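Long-range contacts in SeviL (Septifer virgatus, PDB 6LF2), which binds the glycans of GM1b and asialo-GM1 as an R-type lectin of beta-trefoil fold: residues H103-D108 and A116-T121; Q15-G20 and Q120-K125; L83-E88 and R97-V102. All coordinates share one frame; numbering follows the deposited sequence.

Interaction 1: H103-D108 and A116-T121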
loop_
_atom_site.group_PDB
_atom_site.type_symbol
_atom_site.label_atom_id
_atom_site.label_comp_id
_atom_site.label_asym_id
_atom_site.label_seq_id
_atom_site.Cartn_x
_atom_site.Cartn_y
_atom_site.Cartn_z
ATOM N N HIS B 103 26.879 0.901 0.781
ATOM C CA HIS B 103 27.110 -0.044 1.857
ATOM C C HIS B 103 26.561 -1.433 1.588
ATOM O O HIS B 103 26.791 -2.330 2.402
ATOM C CB HIS B 103 26.517 0.496 3.162
ATOM C CG HIS B 103 27.174 1.757 3.623
ATOM N ND1 HIS B 103 28.427 1.770 4.198
ATOM C CD2 HIS B 103 26.771 3.050 3.568
ATOM C CE1 HIS B 103 28.762 3.016 4.485
ATOM N NE2 HIS B 103 27.775 3.811 4.117
ATOM N N LYS B 104 25.854 -1.631 0.479
ATOM C CA LYS B 104 25.274 -2.932 0.137
ATOM C C LYS B 104 24.487 -3.509 1.319
ATOM O O LYS B 104 24.604 -4.684 1.677
ATOM C CB LYS B 104 26.361 -3.895 -0.349
ATOM C CG LYS B 104 27.092 -3.415 -1.617
ATOM C CD LYS B 104 26.123 -3.235 -2.786
ATOM C CE LYS B 104 26.853 -2.952 -4.105
ATOM N NZ LYS B 104 27.543 -1.629 -4.133
ATOM N N ALA B 105 23.666 -2.656 1.930
ATOM C CA ALA B 105 22.796 -3.037 3.032
ATOM C C ALA B 105 21.345 -2.773 2.641
ATOM O O ALA B 105 21.042 -1.757 2.006
ATOM C CB ALA B 105 23.151 -2.270 4.315
ATOM N N TYR B 106 20.458 -3.699 3.015
ATOM C CA TYR B 106 19.046 -3.640 2.636
ATOM C C TYR B 106 18.229 -2.883 3.679
ATOM O O TYR B 106 18.353 -3.138 4.880
ATOM C CB TYR B 106 18.472 -5.053 2.488
ATOM C CG TYR B 106 19.081 -5.894 1.395
ATOM C CD1 TYR B 106 18.750 -5.684 0.062
ATOM C CD2 TYR B 106 19.970 -6.920 1.702
ATOM C CE1 TYR B 106 19.302 -6.457 -0.941
ATOM C CE2 TYR B 106 20.521 -7.700 0.708
ATOM C CZ TYR B 106 20.180 -7.469 -0.609
ATOM O OH TYR B 106 20.728 -8.241 -1.610
ATOM N N LEU B 107 17.353 -1.987 3.212
ATOM C CA LEU B 107 16.430 -1.302 4.112
ATOM C C LEU B 107 15.540 -2.303 4.839
ATOM O O LEU B 107 14.929 -3.171 4.218
ATOM C CB LEU B 107 15.568 -0.312 3.326
ATOM C CG LEU B 107 14.711 0.614 4.195
ATOM C CD1 LEU B 107 15.603 1.528 5.050
ATOM C CD2 LEU B 107 13.780 1.430 3.328
ATOM N N ASP B 108 15.462 -2.163 6.158
ATOM C CA ASP B 108 14.804 -3.120 7.036
ATOM C C ASP B 108 14.159 -2.316 8.157
ATOM O O ASP B 108 14.200 -1.079 8.156
ATOM C CB ASP B 108 15.827 -4.149 7.547
ATOM C CG ASP B 108 15.200 -5.450 8.023
ATOM O OD1 ASP B 108 14.011 -5.483 8.410
ATOM O OD2 ASP B 108 15.934 -6.461 8.031
ATOM N N ALA B 116 19.226 -0.935 8.378
ATOM C CA ALA B 116 19.729 -1.562 7.165
ATOM C C ALA B 116 20.533 -2.795 7.546
ATOM O O ALA B 116 21.248 -2.785 8.550
ATOM C CB ALA B 116 20.589 -0.594 6.335
ATOM N N ASN B 117 20.404 -3.858 6.748
ATOM C CA ASN B 117 21.040 -5.133 7.057
ATOM C C ASN B 117 21.680 -5.713 5.803
ATOM O O ASN B 117 21.096 -5.671 4.716
ATOM C CB ASN B 117 20.026 -6.122 7.642
ATOM C CG ASN B 117 20.658 -7.439 8.055
ATOM O OD1 ASN B 117 21.877 -7.615 7.986
ATOM N ND2 ASN B 117 19.825 -8.375 8.498
ATOM N N LYS B 118 22.892 -6.257 5.961
ATOM C CA LYS B 118 23.584 -6.861 4.829
ATOM C C LYS B 118 23.038 -8.245 4.487
ATOM O O LYS B 118 23.015 -8.617 3.308
ATOM C CB LYS B 118 25.085 -6.953 5.114
ATOM C CG LYS B 118 25.761 -5.602 5.330
ATOM C CD LYS B 118 27.253 -5.781 5.603
ATOM C CE LYS B 118 28.094 -5.135 4.519
ATOM N NZ LYS B 118 28.014 -3.650 4.578
ATOM N N HIS B 119 22.607 -9.006 5.484
ATOM C CA HIS B 119 21.984 -10.300 5.244
ATOM C C HIS B 119 20.564 -10.098 4.738
ATOM O O HIS B 119 19.874 -9.173 5.165
ATOM C CB HIS B 119 21.948 -11.129 6.528
ATOM C CG HIS B 119 23.299 -11.433 7.098
ATOM N ND1 HIS B 119 24.040 -10.505 7.797
ATOM C CD2 HIS B 119 24.037 -12.568 7.083
ATOM C CE1 HIS B 119 25.179 -11.054 8.183
ATOM N NE2 HIS B 119 25.201 -12.305 7.763
ATOM N N GLN B 120 20.122 -10.968 3.831
ATOM C CA GLN B 120 18.732 -10.939 3.387
ATOM C C GLN B 120 17.833 -11.543 4.461
ATOM O O GLN B 120 18.153 -12.591 5.030
ATOM C CB GLN B 120 18.564 -11.689 2.066
ATOM C CG GLN B 120 19.234 -11.013 0.884
ATOM C CD GLN B 120 18.740 -11.554 -0.440
ATOM O OE1 GLN B 120 18.032 -12.564 -0.486
ATOM N NE2 GLN B 120 19.104 -10.886 -1.525
ATOM N N THR B 121 16.712 -10.866 4.742
ATOM C CA THR B 121 15.738 -11.286 5.744
ATOM C C THR B 121 14.332 -11.042 5.211
ATOM O O THR B 121 14.135 -10.375 4.196
ATOM C CB THR B 121 15.873 -10.524 7.071
ATOM O OG1 THR B 121 15.252 -9.238 6.929
ATOM C CG2 THR B 121 17.338 -10.341 7.470
HETATM O O HOH W 1 24.466 -7.284 1.083
#

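Interaction 2: Q15-G20 and Q120-K125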
loop_
_atom_site.group_PDB
_atom_site.type_symbol
_atom_site.label_atom_id
_atom_site.label_comp_id
_atom_site.label_asym_id
_atom_site.label_seq_id
_atom_site.Cartn_x
_atom_site.Cartn_y
_atom_site.Cartn_z
ATOM N N GLN B 15 5.709 0.343 1.791
ATOM C CA GLN B 15 5.053 -0.499 2.778
ATOM C C GLN B 15 5.731 -1.862 2.860
ATOM O O GLN B 15 6.152 -2.421 1.844
ATOM C CB GLN B 15 3.563 -0.652 2.425
ATOM C CG GLN B 15 2.755 -1.457 3.437
ATOM C CD GLN B 15 1.263 -1.221 3.291
ATOM O OE1 GLN B 15 0.785 -0.085 3.416
ATOM N NE2 GLN B 15 0.519 -2.298 3.027
ATOM N N ASN B 16 5.840 -2.385 4.080
ATOM C CA ASN B 16 6.558 -3.626 4.323
ATOM C C ASN B 16 5.634 -4.829 4.219
ATOM O O ASN B 16 4.534 -4.829 4.771
ATOM C CB ASN B 16 7.193 -3.593 5.714
ATOM C CG ASN B 16 8.331 -4.579 5.846
ATOM O OD1 ASN B 16 8.117 -5.764 6.119
ATOM N ND2 ASN B 16 9.553 -4.101 5.634
ATOM N N ARG B 17 6.114 -5.876 3.538
ATOM C CA ARG B 17 5.334 -7.110 3.432
ATOM C C ARG B 17 5.098 -7.765 4.786
ATOM O O ARG B 17 4.055 -8.402 4.997
ATOM C CB ARG B 17 6.039 -8.098 2.511
ATOM C CG ARG B 17 5.204 -9.348 2.196
ATOM C CD ARG B 17 5.896 -10.149 1.117
ATOM N NE ARG B 17 5.188 -11.389 0.806
ATOM C CZ ARG B 17 5.296 -12.504 1.520
ATOM N NH1 ARG B 17 6.075 -12.532 2.594
ATOM N NH2 ARG B 17 4.622 -13.589 1.162
ATOM N N GLU B 18 6.065 -7.673 5.707
ATOM C CA GLU B 18 6.008 -8.523 6.889
ATOM C C GLU B 18 5.027 -8.021 7.945
ATOM O O GLU B 18 4.426 -8.840 8.650
ATOM C CB GLU B 18 7.418 -8.676 7.470
ATOM C CG GLU B 18 7.526 -9.657 8.620
ATOM C CD GLU B 18 7.382 -11.113 8.194
ATOM O OE1 GLU B 18 7.296 -11.399 6.981
ATOM O OE2 GLU B 18 7.353 -11.982 9.090
ATOM N N ASN B 19 4.831 -6.699 8.066
ATOM C CA ASN B 19 3.909 -6.150 9.047
ATOM C C ASN B 19 2.924 -5.129 8.485
ATOM O O ASN B 19 2.145 -4.560 9.258
ATOM C CB ASN B 19 4.690 -5.508 10.204
ATOM C CG ASN B 19 5.506 -4.301 9.769
ATOM O OD1 ASN B 19 5.519 -3.926 8.598
ATOM N ND2 ASN B 19 6.192 -3.687 10.724
ATOM N N GLY B 20 2.920 -4.893 7.176
ATOM C CA GLY B 20 2.060 -3.887 6.579
ATOM C C GLY B 20 2.379 -2.459 6.959
ATOM O O GLY B 20 1.578 -1.563 6.667
ATOM N N GLN B 120 20.122 -10.968 3.831
ATOM C CA GLN B 120 18.732 -10.939 3.387
ATOM C C GLN B 120 17.833 -11.543 4.461
ATOM O O GLN B 120 18.153 -12.591 5.030
ATOM C CB GLN B 120 18.564 -11.689 2.066
ATOM C CG GLN B 120 19.234 -11.013 0.884
ATOM C CD GLN B 120 18.740 -11.554 -0.440
ATOM O OE1 GLN B 120 18.032 -12.564 -0.486
ATOM N NE2 GLN B 120 19.104 -10.886 -1.525
ATOM N N THR B 121 16.712 -10.866 4.742
ATOM C CA THR B 121 15.738 -11.286 5.744
ATOM C C THR B 121 14.332 -11.042 5.211
ATOM O O THR B 121 14.135 -10.375 4.196
ATOM C CB THR B 121 15.873 -10.524 7.071
ATOM O OG1 THR B 121 15.252 -9.238 6.929
ATOM C CG2 THR B 121 17.338 -10.341 7.470
ATOM N N GLU B 122 13.346 -11.562 5.939
ATOM C CA GLU B 122 11.958 -11.475 5.500
ATOM C C GLU B 122 11.365 -10.072 5.669
ATOM O O GLU B 122 10.416 -9.720 4.958
ATOM C CB GLU B 122 11.137 -12.515 6.267
ATOM C CG GLU B 122 9.931 -13.064 5.545
ATOM C CD GLU B 122 10.237 -13.657 4.171
ATOM O OE1 GLU B 122 11.349 -14.190 3.942
ATOM O OE2 GLU B 122 9.339 -13.580 3.313
ATOM N N SER B 123 11.902 -9.252 6.573
ATOM C CA SER B 123 11.387 -7.908 6.812
ATOM C C SER B 123 12.039 -6.840 5.923
ATOM O O SER B 123 11.858 -5.643 6.177
ATOM C CB SER B 123 11.571 -7.547 8.281
ATOM O OG SER B 123 12.862 -7.938 8.698
ATOM N N GLU B 124 12.772 -7.241 4.889
ATOM C CA GLU B 124 13.349 -6.322 3.919
ATOM C C GLU B 124 12.518 -6.187 2.656
ATOM O O GLU B 124 12.980 -5.564 1.688
ATOM C CB GLU B 124 14.760 -6.783 3.532
ATOM C CG GLU B 124 15.724 -6.768 4.696
ATOM C CD GLU B 124 16.964 -7.587 4.439
ATOM O OE1 GLU B 124 16.986 -8.359 3.456
ATOM O OE2 GLU B 124 17.927 -7.444 5.229
ATOM N N LYS B 125 11.322 -6.794 2.610
ATOM C CA LYS B 125 10.517 -6.820 1.393
ATOM C C LYS B 125 9.507 -5.681 1.438
ATOM O O LYS B 125 8.707 -5.600 2.376
ATOM C CB LYS B 125 9.815 -8.168 1.243
ATOM C CG LYS B 125 10.775 -9.343 1.154
ATOM C CD LYS B 125 10.045 -10.670 1.130
ATOM C CE LYS B 125 11.033 -11.813 0.998
ATOM N NZ LYS B 125 10.336 -13.139 0.888
HETATM O O HOH W 2 7.607 -10.777 4.316
#

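Interaction 3: L83-E88 and R97-V102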
loop_
_atom_site.group_PDB
_atom_site.type_symbol
_atom_site.label_atom_id
_atom_site.label_comp_id
_atom_site.label_asym_id
_atom_site.label_seq_id
_atom_site.Cartn_x
_atom_site.Cartn_y
_atom_site.Cartn_z
ATOM N N LEU B 83 21.755 6.724 -2.662
ATOM C CA LEU B 83 21.389 5.911 -3.814
ATOM C C LEU B 83 20.957 4.525 -3.359
ATOM O O LEU B 83 21.632 3.893 -2.542
ATOM C CB LEU B 83 22.547 5.790 -4.808
ATOM C CG LEU B 83 23.041 7.095 -5.422
ATOM C CD1 LEU B 83 24.250 6.822 -6.305
ATOM C CD2 LEU B 83 21.948 7.742 -6.227
ATOM N N TRP B 84 19.830 4.059 -3.907
ATOM C CA TRP B 84 19.265 2.749 -3.612
ATOM C C TRP B 84 18.924 2.086 -4.930
ATOM O O TRP B 84 18.459 2.750 -5.858
ATOM C CB TRP B 84 17.989 2.859 -2.757
ATOM C CG TRP B 84 18.155 3.619 -1.501
ATOM C CD1 TRP B 84 18.130 4.978 -1.354
ATOM C CD2 TRP B 84 18.388 3.081 -0.202
ATOM N NE1 TRP B 84 18.335 5.312 -0.045
ATOM C CE2 TRP B 84 18.493 4.168 0.688
ATOM C CE3 TRP B 84 18.522 1.780 0.301
ATOM C CZ2 TRP B 84 18.722 3.998 2.049
ATOM C CZ3 TRP B 84 18.739 1.616 1.648
ATOM C CH2 TRP B 84 18.839 2.718 2.510
ATOM N N SER B 85 19.150 0.780 -5.018
ATOM C CA SER B 85 18.655 0.016 -6.149
ATOM C C SER B 85 17.479 -0.843 -5.708
ATOM O O SER B 85 17.341 -1.187 -4.528
ATOM C CB SER B 85 19.749 -0.864 -6.766
ATOM O OG SER B 85 20.318 -1.722 -5.798
ATOM N N LEU B 86 16.614 -1.145 -6.668
ATOM C CA LEU B 86 15.479 -2.023 -6.426
ATOM C C LEU B 86 15.865 -3.443 -6.827
ATOM O O LEU B 86 16.222 -3.700 -7.980
ATOM C CB LEU B 86 14.247 -1.542 -7.191
ATOM C CG LEU B 86 13.372 -0.503 -6.479
ATOM C CD1 LEU B 86 14.130 0.785 -6.167
ATOM C CD2 LEU B 86 12.147 -0.200 -7.323
ATOM N N GLU B 87 15.802 -4.357 -5.866
ATOM C CA GLU B 87 16.137 -5.760 -6.092
ATOM C C GLU B 87 14.848 -6.566 -5.998
ATOM O O GLU B 87 14.285 -6.715 -4.910
ATOM C CB GLU B 87 17.163 -6.244 -5.077
ATOM C CG GLU B 87 17.589 -7.698 -5.268
ATOM C CD GLU B 87 18.562 -8.169 -4.194
ATOM O OE1 GLU B 87 19.736 -7.720 -4.197
ATOM O OE2 GLU B 87 18.146 -8.980 -3.334
ATOM N N GLU B 88 14.377 -7.072 -7.130
ATOM C CA GLU B 88 13.094 -7.753 -7.121
ATOM C C GLU B 88 13.192 -9.021 -6.282
ATOM O O GLU B 88 14.237 -9.678 -6.227
ATOM C CB GLU B 88 12.628 -8.062 -8.543
ATOM C CG GLU B 88 13.356 -9.180 -9.240
ATOM C CD GLU B 88 12.833 -9.391 -10.646
ATOM O OE1 GLU B 88 12.077 -8.516 -11.126
ATOM O OE2 GLU B 88 13.172 -10.427 -11.264
ATOM N N ARG B 97 13.453 -5.594 -2.523
ATOM C CA ARG B 97 14.386 -5.128 -1.510
ATOM C C ARG B 97 15.006 -3.823 -1.998
ATOM O O ARG B 97 15.121 -3.584 -3.204
ATOM C CB ARG B 97 15.471 -6.170 -1.223
ATOM C CG ARG B 97 14.965 -7.370 -0.450
ATOM C CD ARG B 97 16.105 -8.281 0.000
ATOM N NE ARG B 97 15.642 -9.321 0.915
ATOM C CZ ARG B 97 15.078 -10.460 0.522
ATOM N NH1 ARG B 97 14.897 -10.705 -0.769
ATOM N NH2 ARG B 97 14.687 -11.351 1.421
ATOM N N LEU B 98 15.333 -2.954 -1.059
ATOM C CA LEU B 98 15.947 -1.663 -1.357
ATOM C C LEU B 98 17.382 -1.727 -0.856
ATOM O O LEU B 98 17.615 -1.760 0.356
ATOM C CB LEU B 98 15.172 -0.525 -0.690
ATOM C CG LEU B 98 13.744 -0.370 -1.217
ATOM C CD1 LEU B 98 12.935 0.588 -0.357
ATOM C CD2 LEU B 98 13.826 0.144 -2.613
ATOM N N LEU B 99 18.331 -1.749 -1.792
ATOM C CA LEU B 99 19.732 -2.035 -1.502
ATOM C C LEU B 99 20.550 -0.748 -1.587
ATOM O O LEU B 99 20.625 -0.125 -2.652
ATOM C CB LEU B 99 20.266 -3.085 -2.476
ATOM C CG LEU B 99 21.745 -3.453 -2.365
ATOM C CD1 LEU B 99 22.021 -4.065 -0.997
ATOM C CD2 LEU B 99 22.114 -4.416 -3.487
ATOM N N ASN B 100 21.151 -0.358 -0.471
ATOM C CA ASN B 100 21.987 0.836 -0.446
ATOM C C ASN B 100 23.255 0.624 -1.275
ATOM O O ASN B 100 23.978 -0.359 -1.074
ATOM C CB ASN B 100 22.337 1.177 0.995
ATOM C CG ASN B 100 23.078 2.488 1.112
ATOM O OD1 ASN B 100 24.286 2.501 1.339
ATOM N ND2 ASN B 100 22.360 3.600 0.956
ATOM N N LYS B 101 23.537 1.556 -2.198
ATOM C CA LYS B 101 24.640 1.360 -3.137
ATOM C C LYS B 101 25.987 1.322 -2.427
ATOM O O LYS B 101 26.800 0.422 -2.671
ATOM C CB LYS B 101 24.653 2.461 -4.201
ATOM C CG LYS B 101 25.853 2.364 -5.173
ATOM C CD LYS B 101 25.820 3.466 -6.218
ATOM C CE LYS B 101 26.804 3.215 -7.355
ATOM N NZ LYS B 101 28.220 3.130 -6.885
ATOM N N VAL B 102 26.248 2.306 -1.564
ATOM C CA VAL B 102 27.575 2.441 -0.970
ATOM C C VAL B 102 27.859 1.279 -0.030
ATOM O O VAL B 102 28.947 0.689 -0.054
ATOM C CB VAL B 102 27.697 3.799 -0.251
ATOM C CG1 VAL B 102 28.927 3.830 0.658
ATOM C CG2 VAL B 102 27.766 4.928 -1.277
HETATM O O HOH W 3 24.141 4.370 -1.442
HETATM O O HOH W 4 15.546 -9.384 -3.148
#

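Interaction 1: H103-D108 and A116-T121
Tyr106 and Gln120 meet at the open end of the hairpin of strands 106-110 and 113-117. The tyrosine ring and the glutamine amide plane stand 75° apart. Gln120 CG packs against CE2 of Tyr106 at 3.6 Å. Gln120 NE2 lies 3.1 Å from Tyr106 OH and donates a nearly straight hydrogen bond, with the oxygen in the amide plane. Glu87 is a second hydrogen-bond partner of the same hydroxyl. Lys118 O sits at the edge of the ring, 3.7 Å from Tyr106 CE2.

Backbone bonds join Tyr106 and Asn117 in both directions. Just before the strand, Ala105 CB touches Ala116 CB at 3.7 Å. Asp108, its CG anti to the backbone N (chi1 -158°), runs side by side with Asn117, carboxylate and amide planes 13° apart. Asp108 OD1 is hydrogen-bonded to Ser123, and Asp108 OD2 lies 3.1 Å from Thr121 OG1. The aliphatic part of Lys118 passes Lys104 O. The lysine then bends at chi3 and chi4, and Lys118 NZ reaches His103 O at 2.8 Å, in the carbonyl plane. A water bridges Lys104 O and Lys118 O.

Asn117 OD1 accepts from His119 N and forms an Asx turn just past the strand. The contact is therefore mostly polar: two backbone bonds fix the hairpin end, and the side-chain bonds Gln120 to Tyr106 OH and Lys118 to His103 O join the chain entering the hairpin to the chain leaving it.

Interaction 2: Q15-G20 and Q120-K125
Asn16 and Arg17 make the tight part of this contact, against the backbone of Ser123 and Lys125. Asn16 ND2 donates to Ser123 O at 2.8 Å. The acceptor lies in the amide plane, but ND2 stands above the plane of the Ser123 carbonyl. At the amide's other end, Asn16 OD1 takes Glu18 N at 2.8 Å, an Asx turn that shapes residues 16-18. Both ends of the buried amide are thus used, and its rotation is fixed. Arg17 N gives Lys125 O an almost straight bond of 2.9 Å. The side chains of Arg17 and Lys125 then run side by side the same way, CB to CB at 4.0 Å.

The looser part is charged and partly wet. Glu122 OE2 is 3.5 Å from Arg17 NH1, a long salt bridge with the two planes 79° apart. Lys125 NZ holds Glu122 OE2 at 2.7 Å, on its syn side, and also pairs with Glu91 and Asp92. Glu18 crosses Glu122 at about a right angle, with Glu18 OE1 3.4 Å from Glu122 CG. A water lies between Arg17 NH1, Glu18 OE1 and Glu122 O. Glu18 OE1 also forms a salt bridge to Lys38 of the second subunit.

The bonds from Asn16 ND2 and Arg17 N fasten the end of strand 6-16 to the loop before the last strand, 126-130, as fits the closure of a beta-trefoil.

Interaction 3: L83-E88 and R97-V102
Trp84 lies across from Asn100 in a two-stranded antiparallel hairpin, strands 84-88 and 96-100, within the beta-trefoil. The pair is non-hydrogen-bonded. Trp84 and Leu86 share one face of the hairpin with Leu98 and Asn100. Ser85 and Glu87 share the other with Arg97 and Leu99.

Trp84 can be followed outward. Trp84 CB lies 4.0 Å from Leu99 O. The ring turns back to the neighbouring strand, with CG beside the backbone N, chi1 -55°. CE3 meets Asn100 N, and Leu98 O lies near the ring plane at that edge. Trp84 CZ3 touches Asn100 CB at 3.7 Å. Asn100 CB sits over the face of the six-membered ring of Trp84, 4.1 Å from its centroid, as a CH-pi contact. CE2, CZ2 and CH2 face Asn100 ND2, which stands above the ring plane and offset toward its rim. The ring and amide planes are 70° apart. The pyrrole NE1 donates to Leu65 O. Asn100 has its own anchors, since OD1 accepts from His103 N and ND2 is hydrogen-bonded to Thr81 O.

Beyond the tryptophan, Leu86 and Leu98 lie side by side, with CD1 of Leu86 against CD2 of Leu98 in one of the two conformers of Leu86. Ser85 pairs with Leu99, and Glu87 with Arg97, each by two backbone bonds. At the open end of the hairpin Lys101 N donates to Leu83 O, and Lys101 CD packs on Leu83 CD1. Glu87 and Arg97 cross obliquely without a direct salt bridge. The arginine is paired with Glu124, while Glu87 OE1 is hydrogen-bonded to Tyr106. One water joins the two charged groups: it lies 2.6 Å from Glu87 OE2 and 2.8 Å from Arg97 NH1.

Overall arrangement
Interactions 1 and 3 are successive antiparallel hairpins, joined where strand 96-100 runs on to strand 106-110. Interaction 3 lies nearer the centre of the chain and has the longer paired region, with tryptophan and leucine packing on one face. Interaction 1 is shorter, lies farther out and relies more on polar side chains. Interaction 2 has no strand pairing. It joins residues far apart in sequence through an asparagine amide, a backbone bond and charged groups, and it alone of the three touches the second subunit. It shares Gln120 and Thr121 with interaction 1. Arg97 of interaction 3 binds Thr121 and Glu124, so the loop 120-125 links all three.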